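Old Yellow Enzyme (Pichia, PDB 6AGZ) probably reduces the activated carbon-carbon double bonds of enone compounds, using a bound flavin mononucleotide as its redox cofactor. Local coordinates at residues E24-R36 / D335-T347. Residues are numbered along the deposited sequence; the frame is centred on the assembly and turned at random.
Sequences ELKNRLVFPPTTR and DDRTLIGCSRYFT. With FMN (flavin mononucleotide), chain C.
Arg28 reaches across from Leu339 to Asp336 with a chain long enough to join apolar packing to a charge pair. CB of Arg28 rests on Leu339 CD2 at 3.6 Å, CG skirts the same methyl, and CD passes Thr338 O. The extended chain (chi2 -174°, chi3 -176°) then carries the guanidinium to Asp336, where NH1 and NH2 both grip OD1, Arg28 NH2 lying 2.9 Å from Asp336 OD1. That oxygen lies in the guanidinium plane but is approached from above its own carboxylate; Lys16 NZ forms a second salt bridge to it. NE bonds to Lys16 O and NH2 to Pro17 O, while a water links NH1 to Thr338 O.

Strands 29-31 and 338-341 run parallel here, the first and eighth strands closing the TIM barrel of this flavoprotein family. Ile340 N donates to Arg28 O, Val30 N to Ile340 O, and Cys342 N to Val30 O. Gly341, lacking a side chain, leaves room for Pro32, whose CG lies 3.7 Å from Gly341 CA. Phe31 and Phe346 meet obliquely, planes at 36°, CB of Phe31 lying 3.5 Å from CD2 of Phe346. At the C-terminal ends of the barrel strands, Ser343 OG donates to Thr34 OG1 (2.7 Å); a hydroxyl suits Thr34, accepting here while donating to Pro32 O. Both segments hold the cofactor: Thr35 OG1 donates to flavin O4, whereas the backbone nitrogens of Ser343 and Arg344 and the Arg344 guanidinium bind its phosphate.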
loop_
_atom_site.group_PDB
_atom_site.type_symbol
_atom_site.label_atom_id
_atom_site.label_comp_id
_atom_site.label_asym_id
_atom_site.label_seq_id
_atom_site.Cartn_x
_atom_site.Cartn_y
_atom_site.Cartn_z
ATOM N N GLU A 24 20.705 -5.635 -22.963
ATOM C CA GLU A 24 19.564 -5.463 -23.856
ATOM C C GLU A 24 18.935 -6.826 -24.111
ATOM O O GLU A 24 19.487 -7.639 -24.862
ATOM C CB GLU A 24 19.996 -4.805 -25.167
ATOM C CG GLU A 24 18.844 -4.369 -26.059
ATOM C CD GLU A 24 18.192 -3.084 -25.585
ATOM O OE1 GLU A 24 18.757 -2.426 -24.685
ATOM O OE2 GLU A 24 17.118 -2.730 -26.114
ATOM N N LEU A 25 17.788 -7.075 -23.487
ATOM C CA LEU A 25 17.037 -8.298 -23.722
ATOM C C LEU A 25 16.264 -8.203 -25.032
ATOM O O LEU A 25 15.630 -7.183 -25.327
ATOM C CB LEU A 25 16.067 -8.566 -22.571
ATOM C CG LEU A 25 16.638 -8.667 -21.155
ATOM C CD1 LEU A 25 15.523 -8.937 -20.157
ATOM C CD2 LEU A 25 17.706 -9.746 -21.076
ATOM N N LYS A 26 16.313 -9.288 -25.810
ATOM C CA LYS A 26 15.607 -9.343 -27.085
ATOM C C LYS A 26 14.102 -9.488 -26.903
ATOM O O LYS A 26 13.341 -9.085 -27.790
ATOM C CB LYS A 26 16.152 -10.501 -27.925
ATOM C CG LYS A 26 15.661 -10.535 -29.365
ATOM C CD LYS A 26 16.307 -11.679 -30.136
ATOM C CE LYS A 26 15.764 -11.771 -31.552
ATOM N NZ LYS A 26 16.394 -12.886 -32.315
ATOM N N ASN A 27 13.654 -10.037 -25.775
ATOM C CA ASN A 27 12.235 -10.151 -25.475
ATOM C C ASN A 27 12.026 -9.886 -23.989
ATOM O O ASN A 27 12.972 -9.608 -23.244
ATOM C CB ASN A 27 11.681 -11.521 -25.895
ATOM C CG ASN A 27 12.359 -12.685 -25.184
ATOM O OD1 ASN A 27 12.490 -12.700 -23.959
ATOM N ND2 ASN A 27 12.791 -13.674 -25.959
ATOM N N ARG A 28 10.768 -9.977 -23.558
ATOM C CA ARG A 28 10.400 -9.737 -22.167
ATOM C C ARG A 28 9.798 -10.980 -21.522
ATOM O O ARG A 28 9.111 -10.880 -20.501
ATOM C CB ARG A 28 9.446 -8.545 -22.078
ATOM C CG ARG A 28 9.948 -7.362 -22.891
ATOM C CD ARG A 28 9.116 -6.106 -22.726
ATOM N NE ARG A 28 9.609 -5.052 -23.609
ATOM C CZ ARG A 28 9.133 -3.811 -23.640
ATOM N NH1 ARG A 28 8.145 -3.457 -22.831
ATOM N NH2 ARG A 28 9.650 -2.924 -24.480
ATOM N N LEU A 29 10.051 -12.150 -22.103
ATOM C CA LEU A 29 9.681 -13.425 -21.505
ATOM C C LEU A 29 10.833 -13.913 -20.637
ATOM O O LEU A 29 11.981 -13.964 -21.090
ATOM C CB LEU A 29 9.354 -14.453 -22.590
ATOM C CG LEU A 29 9.153 -15.904 -22.151
ATOM C CD1 LEU A 29 7.872 -16.058 -21.345
ATOM C CD2 LEU A 29 9.149 -16.831 -23.358
ATOM N N VAL A 30 10.527 -14.268 -19.392
ATOM C CA VAL A 30 11.537 -14.616 -18.402
ATOM C C VAL A 30 11.275 -16.024 -17.893
ATOM O O VAL A 30 10.123 -16.410 -17.667
ATOM C CB VAL A 30 11.552 -13.609 -17.233
ATOM C CG1 VAL A 30 12.613 -13.987 -16.207
ATOM C CG2 VAL A 30 11.780 -12.198 -17.748
ATOM N N PHE A 31 12.351 -16.793 -17.729
ATOM C CA PHE A 31 12.317 -18.057 -17.007
ATOM C C PHE A 31 12.591 -17.757 -15.539
ATOM O O PHE A 31 13.747 -17.535 -15.156
ATOM C CB PHE A 31 13.350 -19.037 -17.568
ATOM C CG PHE A 31 13.280 -20.416 -16.965
ATOM C CD1 PHE A 31 12.143 -20.850 -16.302
ATOM C CD2 PHE A 31 14.362 -21.278 -17.061
ATOM C CE1 PHE A 31 12.085 -22.116 -15.749
ATOM C CE2 PHE A 31 14.309 -22.545 -16.511
ATOM C CZ PHE A 31 13.170 -22.964 -15.855
ATOM N N PRO A 32 11.564 -17.728 -14.696
ATOM C CA PRO A 32 11.764 -17.380 -13.286
ATOM C C PRO A 32 12.577 -18.450 -12.583
ATOM O O PRO A 32 12.747 -19.558 -13.114
ATOM C CB PRO A 32 10.329 -17.310 -12.731
ATOM C CG PRO A 32 9.429 -17.285 -13.938
ATOM C CD PRO A 32 10.159 -18.050 -14.988
ATOM N N PRO A 33 13.112 -18.157 -11.398
ATOM C CA PRO A 33 13.851 -19.184 -10.654
ATOM C C PRO A 33 12.966 -20.388 -10.371
ATOM O O PRO A 33 11.855 -20.254 -9.857
ATOM C CB PRO A 33 14.262 -18.463 -9.364
ATOM C CG PRO A 33 13.326 -17.301 -9.253
ATOM C CD PRO A 33 13.054 -16.883 -10.662
ATOM N N THR A 34 13.462 -21.572 -10.729
ATOM C CA THR A 34 12.692 -22.805 -10.595
ATOM C C THR A 34 13.598 -23.886 -10.022
ATOM O O THR A 34 14.488 -24.388 -10.716
ATOM C CB THR A 34 12.102 -23.238 -11.937
ATOM O OG1 THR A 34 11.386 -22.142 -12.519
ATOM C CG2 THR A 34 11.151 -24.409 -11.744
ATOM N N THR A 35 13.363 -24.245 -8.764
ATOM C CA THR A 35 14.165 -25.258 -8.091
ATOM C C THR A 35 13.857 -26.640 -8.656
ATOM O O THR A 35 12.689 -27.024 -8.780
ATOM C CB THR A 35 13.890 -25.225 -6.588
ATOM O OG1 THR A 35 14.394 -24.001 -6.034
ATOM C CG2 THR A 35 14.545 -26.408 -5.894
ATOM N N ARG A 36 14.907 -27.392 -8.993
ATOM C CA ARG A 36 14.754 -28.720 -9.579
ATOM C C ARG A 36 15.572 -29.809 -8.900
ATOM O O ARG A 36 15.266 -30.990 -9.105
ATOM C CB ARG A 36 15.119 -28.694 -11.072
ATOM C CG ARG A 36 14.336 -27.682 -11.896
ATOM C CD ARG A 36 12.838 -27.937 -11.828
ATOM N NE ARG A 36 12.491 -29.298 -12.227
ATOM C CZ ARG A 36 12.360 -29.697 -13.488
ATOM N NH1 ARG A 36 12.550 -28.838 -14.480
ATOM N NH2 ARG A 36 12.040 -30.955 -13.757
ATOM N N ASP A 335 2.467 -1.088 -19.910
ATOM C CA ASP A 335 3.519 -0.081 -19.922
ATOM C C ASP A 335 4.718 -0.647 -20.675
ATOM O O ASP A 335 4.622 -1.679 -21.348
ATOM C CB ASP A 335 3.872 0.367 -18.496
ATOM C CG ASP A 335 4.265 -0.787 -17.585
ATOM O OD1 ASP A 335 4.960 -1.722 -18.039
ATOM O OD2 ASP A 335 3.883 -0.751 -16.397
ATOM N N ASP A 336 5.856 0.038 -20.562
ATOM C CA ASP A 336 7.070 -0.321 -21.282
ATOM C C ASP A 336 8.165 -0.841 -20.355
ATOM O O ASP A 336 9.343 -0.822 -20.725
ATOM C CB ASP A 336 7.574 0.884 -22.079
ATOM C CG ASP A 336 8.382 0.484 -23.295
ATOM O OD1 ASP A 336 8.032 -0.528 -23.937
ATOM O OD2 ASP A 336 9.367 1.185 -23.610
ATOM N N ARG A 337 7.803 -1.312 -19.157
ATOM C CA ARG A 337 8.792 -1.753 -18.178
ATOM C C ARG A 337 8.424 -3.087 -17.533
ATOM O O ARG A 337 8.943 -3.409 -16.460
ATOM C CB ARG A 337 8.998 -0.683 -17.098
ATOM C CG ARG A 337 7.717 -0.127 -16.461
ATOM C CD ARG A 337 7.197 -1.013 -15.333
ATOM N NE ARG A 337 6.101 -0.400 -14.587
ATOM C CZ ARG A 337 6.196 0.015 -13.327
ATOM N NH1 ARG A 337 7.336 -0.120 -12.665
ATOM N NH2 ARG A 337 5.147 0.561 -12.726
ATOM N N THR A 338 7.557 -3.876 -18.160
ATOM C CA THR A 338 7.021 -5.084 -17.549
ATOM C C THR A 338 7.563 -6.325 -18.245
ATOM O O THR A 338 7.434 -6.467 -19.466
ATOM C CB THR A 338 5.491 -5.089 -17.594
ATOM O OG1 THR A 338 4.989 -3.967 -16.857
ATOM C CG2 THR A 338 4.946 -6.372 -16.985
ATOM N N LEU A 339 8.166 -7.215 -17.463
ATOM C CA LEU A 339 8.566 -8.542 -17.905
ATOM C C LEU A 339 7.538 -9.564 -17.432
ATOM O O LEU A 339 6.903 -9.393 -16.389
ATOM C CB LEU A 339 9.949 -8.909 -17.362
ATOM C CG LEU A 339 11.093 -7.920 -17.595
ATOM C CD1 LEU A 339 12.358 -8.397 -16.897
ATOM C CD2 LEU A 339 11.344 -7.721 -19.079
ATOM N N ILE A 340 7.380 -10.633 -18.208
ATOM C CA ILE A 340 6.423 -11.691 -17.903
ATOM C C ILE A 340 7.198 -12.983 -17.686
ATOM O O ILE A 340 7.917 -13.441 -18.584
ATOM C CB ILE A 340 5.378 -11.860 -19.016
ATOM C CG1 ILE A 340 4.549 -10.581 -19.165
ATOM C CG2 ILE A 340 4.475 -13.046 -18.719
ATOM C CD1 ILE A 340 3.652 -10.291 -17.979
ATOM N N GLY A 341 7.055 -13.565 -16.499
ATOM C CA GLY A 341 7.727 -14.804 -16.153
ATOM C C GLY A 341 6.783 -15.997 -16.257
ATOM O O GLY A 341 5.641 -15.934 -15.808
ATOM N N CYS A 342 7.282 -17.071 -16.863
ATOM C CA CYS A 342 6.544 -18.326 -16.989
ATOM C C CYS A 342 7.468 -19.457 -16.561
ATOM O O CYS A 342 8.458 -19.744 -17.243
ATOM C CB CYS A 342 6.044 -18.533 -18.420
ATOM S SG CYS A 342 5.070 -17.160 -19.077
ATOM N N SER A 343 7.150 -20.099 -15.435
ATOM C CA SER A 343 8.026 -21.105 -14.839
ATOM C C SER A 343 7.602 -22.530 -15.181
ATOM O O SER A 343 8.382 -23.289 -15.766
ATOM C CB SER A 343 8.069 -20.925 -13.315
ATOM O OG SER A 343 8.645 -22.055 -12.682
ATOM N N ARG A 344 6.369 -22.906 -14.828
ATOM C CA ARG A 344 5.964 -24.305 -14.925
ATOM C C ARG A 344 5.954 -24.791 -16.369
ATOM O O ARG A 344 6.376 -25.918 -16.654
ATOM C CB ARG A 344 4.596 -24.499 -14.269
ATOM C CG ARG A 344 4.663 -24.528 -12.747
ATOM C CD ARG A 344 3.286 -24.582 -12.103
ATOM N NE ARG A 344 2.620 -23.282 -12.109
ATOM C CZ ARG A 344 1.497 -23.018 -11.448
ATOM N NH1 ARG A 344 0.914 -23.964 -10.724
ATOM N NH2 ARG A 344 0.958 -21.808 -11.508
ATOM N N TYR A 345 5.488 -23.957 -17.299
ATOM C CA TYR A 345 5.506 -24.350 -18.701
ATOM C C TYR A 345 6.897 -24.274 -19.315
ATOM O O TYR A 345 7.149 -24.940 -20.324
ATOM C CB TYR A 345 4.528 -23.496 -19.508
ATOM C CG TYR A 345 3.102 -23.978 -19.397
ATOM C CD1 TYR A 345 2.688 -25.128 -20.056
ATOM C CD2 TYR A 345 2.174 -23.293 -18.626
ATOM C CE1 TYR A 345 1.388 -25.580 -19.954
ATOM C CE2 TYR A 345 0.870 -23.737 -18.519
ATOM C CZ TYR A 345 0.483 -24.880 -19.185
ATOM O OH TYR A 345 -0.815 -25.325 -19.081
ATOM N N PHE A 346 7.803 -23.488 -18.733
ATOM C CA PHE A 346 9.175 -23.472 -19.229
ATOM C C PHE A 346 9.898 -24.771 -18.899
ATOM O O PHE A 346 10.835 -25.155 -19.608
ATOM C CB PHE A 346 9.929 -22.276 -18.652
ATOM C CG PHE A 346 10.751 -21.530 -19.665
ATOM C CD1 PHE A 346 11.485 -22.210 -20.623
ATOM C CD2 PHE A 346 10.782 -20.144 -19.664
ATOM C CE1 PHE A 346 12.237 -21.520 -21.558
ATOM C CE2 PHE A 346 11.533 -19.450 -20.595
ATOM C CZ PHE A 346 12.263 -20.140 -21.543
ATOM N N THR A 347 9.474 -25.462 -17.837
ATOM C CA THR A 347 10.097 -26.734 -17.483
ATOM C C THR A 347 9.815 -27.800 -18.535
ATOM O O THR A 347 10.689 -28.620 -18.845
ATOM C CB THR A 347 9.606 -27.200 -16.112
ATOM O OG1 THR A 347 8.202 -27.483 -16.173
ATOM C CG2 THR A 347 9.859 -26.128 -15.060
HETATM N N1 FMN C . 10.392 -19.230 -7.067
HETATM C C2 FMN C . 11.535 -18.687 -6.511
HETATM O O2 FMN C . 11.580 -17.485 -6.249
HETATM N N3 FMN C . 12.626 -19.488 -6.243
HETATM C C4 FMN C . 12.577 -20.834 -6.534
HETATM O O4 FMN C . 13.546 -21.555 -6.300
HETATM C C4A FMN C . 11.430 -21.381 -7.094
HETATM N N5 FMN C . 11.385 -22.725 -7.382
HETATM C C5A FMN C . 10.252 -23.275 -7.941
HETATM C C6 FMN C . 10.215 -24.633 -8.229
HETATM C C7 FMN C . 9.076 -25.195 -8.791
HETATM C C7M FMN C . 9.040 -26.660 -9.103
HETATM C C8 FMN C . 7.972 -24.400 -9.064
HETATM C C8M FMN C . 6.741 -25.006 -9.671
HETATM C C9 FMN C . 8.009 -23.043 -8.773
HETATM C C9A FMN C . 9.149 -22.474 -8.213
HETATM N N10 FMN C . 9.190 -21.122 -7.920
HETATM C C10 FMN C . 10.331 -20.576 -7.361
HETATM C "C1'" FMN C . 8.006 -20.248 -8.222
HETATM C "C2'" FMN C . 8.109 -19.819 -9.689
HETATM O "O2'" FMN C . 9.287 -19.063 -9.870
HETATM C "C3'" FMN C . 6.900 -19.022 -10.173
HETATM O "O3'" FMN C . 6.805 -17.808 -9.462
HETATM C "C4'" FMN C . 5.613 -19.825 -10.013
HETATM O "O4'" FMN C . 5.803 -21.129 -10.516
HETATM C "C5'" FMN C . 4.448 -19.183 -10.756
HETATM O "O5'" FMN C . 4.796 -19.001 -12.111
HETATM P P FMN C . 4.110 -19.907 -13.250
HETATM O O1P FMN C . 2.609 -19.834 -13.100
HETATM O O2P FMN C . 4.503 -19.398 -14.616
HETATM O O3P FMN C . 4.576 -21.334 -13.091
HETATM O O HOH W 1 6.661 -4.391 -20.927
HETATM O O HOH W 2 12.455 -29.964 -17.165
#